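PDB 4XA8: D-isomer specific 2-hydroxyacid dehydrogenase NAD-binding from Xanthobacter autotrophicus, which probably acts as an NAD(P)-dependent oxidoreductase of the D-2-hydroxyacid dehydrogenase family and binds NADPH. Local coordinates for residues H44-W58 with A66-G78. Numbering follows the deposited sequence.
Sequences HVEGDPEEVRYALVW and ARFPNLKLVINLG
Tyr54 to Val57 pair in parallel with Leu73 to Asn76, the two strand axes 4.7 Å apart. The ladder runs from Ala55 N to Leu73 O, Ile75 N to Ala55 O, Val57 N to Ile75 O and Leu77 N to Val57 O. Before the strands, Phe68 turns its ring edge to Val45 CG1, with CZ 4.0 Å away. Val52 comes at the same ring obliquely, its CB 3.6 Å from Phe68 CD1. Cutting Phe68 back to an alanine is likely to leave a gap between Val45 and Val52. Asn70 ND2 donates a nearly straight bond of 2.7 Å to Glu50 O, on a lone pair and within the amide plane. A water links Pro49 O and Val52 O to Asn70 N. Arg53 and Lys72 run side by side with like charges. Arg53 also bonds Glu305 (salt bridge) and Ser7 O, which probably eases the repulsion. With CG anti to the backbone N (chi1 174°), Leu56 brings CD1 within 3.6 Å of Leu77 CD2, the two side chains crossing at about a right angle. These are neighbouring inner strands of a five-stranded parallel sheet, ordered 2-1-3-4-5, consistent with the flavodoxin-like substrate-binding domain of this family. Backbone bonds hold the register; apolar packing and the Asn70 amide join the segments leading in.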
loop_
_atom_site.group_PDB
_atom_site.type_symbol
_atom_site.label_atom_id
_atom_site.label_comp_id
_atom_site.label_asym_id
_atom_site.label_seq_id
_atom_site.Cartn_x
_atom_site.Cartn_y
_atom_site.Cartn_z
ATOM N N HIS A 44 23.249 28.478 10.635
ATOM C CA HIS A 44 23.361 29.398 11.749
ATOM C C HIS A 44 22.755 28.800 13.006
ATOM O O HIS A 44 21.618 28.334 13.001
ATOM C CB HIS A 44 22.668 30.734 11.496
ATOM C CG HIS A 44 22.686 31.614 12.703
ATOM N ND1 HIS A 44 23.855 31.914 13.372
ATOM C CD2 HIS A 44 21.687 32.212 13.403
ATOM C CE1 HIS A 44 23.584 32.689 14.409
ATOM N NE2 HIS A 44 22.276 32.893 14.447
ATOM N N VAL A 45 23.515 28.842 14.083
ATOM C CA VAL A 45 23.084 28.294 15.352
ATOM C C VAL A 45 23.462 29.347 16.401
ATOM O O VAL A 45 24.547 29.921 16.329
ATOM C CB VAL A 45 23.734 26.906 15.594
ATOM C CG1 VAL A 45 25.264 26.969 15.640
ATOM C CG2 VAL A 45 23.186 26.257 16.853
ATOM N N GLU A 46 22.546 29.631 17.329
ATOM C CA GLU A 46 22.816 30.537 18.446
ATOM C C GLU A 46 23.748 29.904 19.481
ATOM O O GLU A 46 23.887 28.672 19.554
ATOM C CB GLU A 46 21.509 30.942 19.150
ATOM C CG GLU A 46 20.564 31.809 18.322
ATOM C CD GLU A 46 19.440 32.421 19.157
ATOM O OE1 GLU A 46 19.731 33.237 20.068
ATOM O OE2 GLU A 46 18.255 32.098 18.906
ATOM N N GLY A 47 24.372 30.762 20.290
ATOM C CA GLY A 47 25.138 30.319 21.454
ATOM C C GLY A 47 26.626 30.177 21.178
ATOM O O GLY A 47 27.048 30.253 20.032
ATOM N N ASP A 48 27.414 29.972 22.240
ATOM C CA ASP A 48 28.877 29.798 22.137
ATOM C C ASP A 48 29.259 28.474 21.463
ATOM O O ASP A 48 29.033 27.403 22.023
ATOM C CB ASP A 48 29.528 29.906 23.535
ATOM C CG ASP A 48 31.056 29.914 23.489
ATOM O OD1 ASP A 48 31.654 29.594 22.429
ATOM O OD2 ASP A 48 31.659 30.239 24.531
ATOM N N PRO A 49 29.836 28.537 20.252
ATOM C CA PRO A 49 30.110 27.267 19.537
ATOM C C PRO A 49 31.208 26.393 20.177
ATOM O O PRO A 49 31.278 25.200 19.926
ATOM C CB PRO A 49 30.523 27.724 18.120
ATOM C CG PRO A 49 30.842 29.166 18.235
ATOM C CD PRO A 49 30.065 29.717 19.400
ATOM N N GLU A 50 32.048 26.982 21.007
ATOM C CA GLU A 50 33.018 26.206 21.777
ATOM C C GLU A 50 32.355 25.230 22.748
ATOM O O GLU A 50 32.978 24.243 23.136
ATOM C CB GLU A 50 33.988 27.147 22.517
ATOM C CG GLU A 50 34.885 27.898 21.551
ATOM C CD GLU A 50 36.060 28.566 22.228
ATOM O OE1 GLU A 50 35.899 29.729 22.645
ATOM O OE2 GLU A 50 37.130 27.922 22.326
ATOM N N GLU A 51 31.095 25.475 23.112
ATOM C CA GLU A 51 30.389 24.608 24.067
ATOM C C GLU A 51 29.758 23.403 23.398
ATOM O O GLU A 51 29.263 22.510 24.082
ATOM C CB GLU A 51 29.333 25.404 24.854
ATOM C CG GLU A 51 29.947 26.409 25.819
ATOM C CD GLU A 51 28.922 27.267 26.555
ATOM O OE1 GLU A 51 29.276 27.890 27.576
ATOM O OE2 GLU A 51 27.762 27.338 26.119
ATOM N N VAL A 52 29.772 23.371 22.061
ATOM C CA VAL A 52 29.141 22.305 21.282
ATOM C C VAL A 52 30.078 21.126 21.165
ATOM O O VAL A 52 31.198 21.248 20.662
ATOM C CB VAL A 52 28.796 22.789 19.861
ATOM C CG1 VAL A 52 28.308 21.638 19.010
ATOM C CG2 VAL A 52 27.735 23.869 19.933
ATOM N N ARG A 53 29.626 19.974 21.626
ATOM C CA ARG A 53 30.491 18.804 21.660
ATOM C C ARG A 53 29.937 17.606 20.893
ATOM O O ARG A 53 30.662 16.655 20.603
ATOM C CB ARG A 53 30.780 18.446 23.110
ATOM C CG ARG A 53 31.578 19.530 23.814
ATOM C CD ARG A 53 31.642 19.274 25.299
ATOM N NE ARG A 53 32.677 18.305 25.646
ATOM C CZ ARG A 53 32.947 17.902 26.888
ATOM N NH1 ARG A 53 32.253 18.371 27.921
ATOM N NH2 ARG A 53 33.908 17.011 27.096
ATOM N N TYR A 54 28.669 17.677 20.529
ATOM C CA TYR A 54 28.029 16.605 19.782
ATOM C C TYR A 54 27.266 17.224 18.618
ATOM O O TYR A 54 26.709 18.316 18.763
ATOM C CB TYR A 54 27.114 15.807 20.722
ATOM C CG TYR A 54 27.586 15.804 22.174
ATOM C CD1 TYR A 54 28.681 15.034 22.584
ATOM C CD2 TYR A 54 26.968 16.611 23.124
ATOM C CE1 TYR A 54 29.113 15.044 23.900
ATOM C CE2 TYR A 54 27.402 16.643 24.442
ATOM C CZ TYR A 54 28.473 15.862 24.819
ATOM O OH TYR A 54 28.895 15.909 26.119
ATOM N N ALA A 55 27.292 16.550 17.467
ATOM C CA ALA A 55 26.536 16.959 16.279
ATOM C C ALA A 55 25.676 15.811 15.741
ATOM O O ALA A 55 26.184 14.729 15.450
ATOM C CB ALA A 55 27.500 17.469 15.205
ATOM N N LEU A 56 24.370 16.064 15.645
ATOM C CA LEU A 56 23.413 15.145 15.048
ATOM C C LEU A 56 22.969 15.757 13.736
ATOM O O LEU A 56 22.333 16.805 13.727
ATOM C CB LEU A 56 22.221 14.963 15.995
ATOM C CG LEU A 56 21.029 14.142 15.493
ATOM C CD1 LEU A 56 21.499 12.731 15.243
ATOM C CD2 LEU A 56 19.921 14.199 16.542
ATOM N N VAL A 57 23.340 15.137 12.625
ATOM C CA VAL A 57 23.237 15.810 11.336
ATOM C C VAL A 57 22.790 14.935 10.169
ATOM O O VAL A 57 23.016 13.706 10.150
ATOM C CB VAL A 57 24.594 16.435 10.914
ATOM C CG1 VAL A 57 25.121 17.419 11.931
ATOM C CG2 VAL A 57 25.615 15.342 10.656
ATOM N N TRP A 58 22.188 15.592 9.170
ATOM C CA TRP A 58 22.039 15.015 7.835
ATOM C C TRP A 58 22.528 16.012 6.751
ATOM O O TRP A 58 22.027 17.134 6.637
ATOM C CB TRP A 58 20.601 14.584 7.574
ATOM C CG TRP A 58 20.410 13.904 6.258
ATOM C CD1 TRP A 58 19.994 14.487 5.089
ATOM C CD2 TRP A 58 20.669 12.527 5.945
ATOM N NE1 TRP A 58 19.926 13.548 4.089
ATOM C CE2 TRP A 58 20.352 12.342 4.579
ATOM C CE3 TRP A 58 21.144 11.434 6.684
ATOM C CZ2 TRP A 58 20.479 11.098 3.937
ATOM C CZ3 TRP A 58 21.271 10.196 6.047
ATOM C CH2 TRP A 58 20.939 10.042 4.687
ATOM N N ALA A 66 33.423 22.948 10.963
ATOM C CA ALA A 66 34.535 23.809 11.337
ATOM C C ALA A 66 34.089 24.837 12.342
ATOM O O ALA A 66 34.925 25.501 12.956
ATOM C CB ALA A 66 35.137 24.502 10.132
ATOM N N ARG A 67 32.794 24.995 12.497
ATOM C CA ARG A 67 32.256 25.905 13.496
ATOM C C ARG A 67 32.518 25.450 14.932
ATOM O O ARG A 67 32.346 26.235 15.855
ATOM C CB ARG A 67 30.727 26.012 13.359
ATOM C CG ARG A 67 30.173 26.737 12.138
ATOM C CD ARG A 67 28.675 26.416 12.119
ATOM N NE ARG A 67 27.896 27.087 11.081
ATOM C CZ ARG A 67 27.363 28.300 11.187
ATOM N NH1 ARG A 67 27.543 29.027 12.278
ATOM N NH2 ARG A 67 26.672 28.806 10.171
ATOM N N PHE A 68 32.839 24.161 15.131
ATOM C CA PHE A 68 32.747 23.533 16.454
ATOM C C PHE A 68 34.068 22.867 16.768
ATOM O O PHE A 68 34.216 21.661 16.555
ATOM C CB PHE A 68 31.589 22.498 16.438
ATOM C CG PHE A 68 30.298 23.055 15.889
ATOM C CD1 PHE A 68 29.639 24.068 16.559
ATOM C CD2 PHE A 68 29.752 22.572 14.699
ATOM C CE1 PHE A 68 28.464 24.600 16.059
ATOM C CE2 PHE A 68 28.592 23.110 14.193
ATOM C CZ PHE A 68 27.936 24.120 14.874
ATOM N N PRO A 69 35.071 23.655 17.241
ATOM C CA PRO A 69 36.402 23.081 17.448
ATOM C C PRO A 69 36.462 21.944 18.492
ATOM O O PRO A 69 37.283 21.055 18.347
ATOM C CB PRO A 69 37.268 24.297 17.854
ATOM C CG PRO A 69 36.333 25.328 18.345
ATOM C CD PRO A 69 34.961 25.035 17.743
ATOM N N ASN A 70 35.563 21.945 19.483
ATOM C CA ASN A 70 35.558 20.959 20.583
ATOM C C ASN A 70 34.595 19.765 20.382
ATOM O O ASN A 70 34.306 19.003 21.326
ATOM C CB ASN A 70 35.205 21.690 21.883
ATOM C CG ASN A 70 36.175 22.793 22.199
ATOM O OD1 ASN A 70 37.373 22.641 21.984
ATOM N ND2 ASN A 70 35.673 23.916 22.710
ATOM N N LEU A 71 34.097 19.610 19.156
ATOM C CA LEU A 71 33.297 18.426 18.769
ATOM C C LEU A 71 34.012 17.103 19.126
ATOM O O LEU A 71 35.223 16.904 18.820
ATOM C CB LEU A 71 33.050 18.478 17.267
ATOM C CG LEU A 71 31.861 17.829 16.610
ATOM C CD1 LEU A 71 30.586 18.323 17.273
ATOM C CD2 LEU A 71 31.939 18.210 15.133
ATOM N N LYS A 72 33.258 16.222 19.782
ATOM C CA LYS A 72 33.745 14.929 20.270
ATOM C C LYS A 72 33.061 13.724 19.624
ATOM O O LYS A 72 33.578 12.594 19.724
ATOM C CB LYS A 72 33.570 14.879 21.795
ATOM C CG LYS A 72 34.387 15.967 22.535
ATOM C CD LYS A 72 35.032 15.455 23.819
ATOM C CE LYS A 72 36.150 16.387 24.281
ATOM N NZ LYS A 72 37.288 15.683 24.939
ATOM N N LEU A 73 31.912 13.974 18.981
ATOM C CA LEU A 73 31.005 12.936 18.522
ATOM C C LEU A 73 30.111 13.474 17.404
ATOM O O LEU A 73 29.509 14.550 17.535
ATOM C CB LEU A 73 30.150 12.442 19.708
ATOM C CG LEU A 73 29.073 11.384 19.407
ATOM C CD1 LEU A 73 29.733 10.135 18.840
ATOM C CD2 LEU A 73 28.267 11.031 20.660
ATOM N N VAL A 74 30.050 12.748 16.290
ATOM C CA VAL A 74 29.054 12.992 15.247
ATOM C C VAL A 74 28.092 11.822 15.159
ATOM O O VAL A 74 28.501 10.654 15.285
ATOM C CB VAL A 74 29.713 13.209 13.875
ATOM C CG1 VAL A 74 28.658 13.318 12.777
ATOM C CG2 VAL A 74 30.542 14.455 13.920
ATOM N N ILE A 75 26.820 12.149 14.964
ATOM C CA ILE A 75 25.765 11.161 14.804
ATOM C C ILE A 75 25.027 11.469 13.499
ATOM O O ILE A 75 24.481 12.549 13.331
ATOM C CB ILE A 75 24.741 11.156 15.977
ATOM C CG1 ILE A 75 25.429 11.120 17.355
ATOM C CG2 ILE A 75 23.803 9.966 15.819
ATOM C CD1 ILE A 75 25.555 12.471 18.045
ATOM N N ASN A 76 25.043 10.530 12.571
ATOM C CA ASN A 76 24.402 10.709 11.287
ATOM C C ASN A 76 22.924 10.284 11.377
ATOM O O ASN A 76 22.617 9.210 11.882
ATOM C CB ASN A 76 25.160 9.893 10.220
ATOM C CG ASN A 76 24.766 10.260 8.802
ATOM O OD1 ASN A 76 24.329 9.411 8.031
ATOM N ND2 ASN A 76 24.890 11.518 8.462
ATOM N N LEU A 77 22.007 11.116 10.898
ATOM C CA LEU A 77 20.558 10.849 11.044
ATOM C C LEU A 77 19.998 9.785 10.099
ATOM O O LEU A 77 19.095 10.061 9.313
ATOM C CB LEU A 77 19.725 12.123 10.865
ATOM C CG LEU A 77 19.653 13.073 12.041
ATOM C CD1 LEU A 77 19.304 14.498 11.628
ATOM C CD2 LEU A 77 18.642 12.510 13.030
ATOM N N GLY A 78 20.497 8.563 10.218
ATOM C CA GLY A 78 20.026 7.439 9.411
ATOM C C GLY A 78 20.798 6.236 9.890
ATOM O O GLY A 78 21.873 6.408 10.489
HETATM O O HOH W 1 32.847 23.224 19.756
#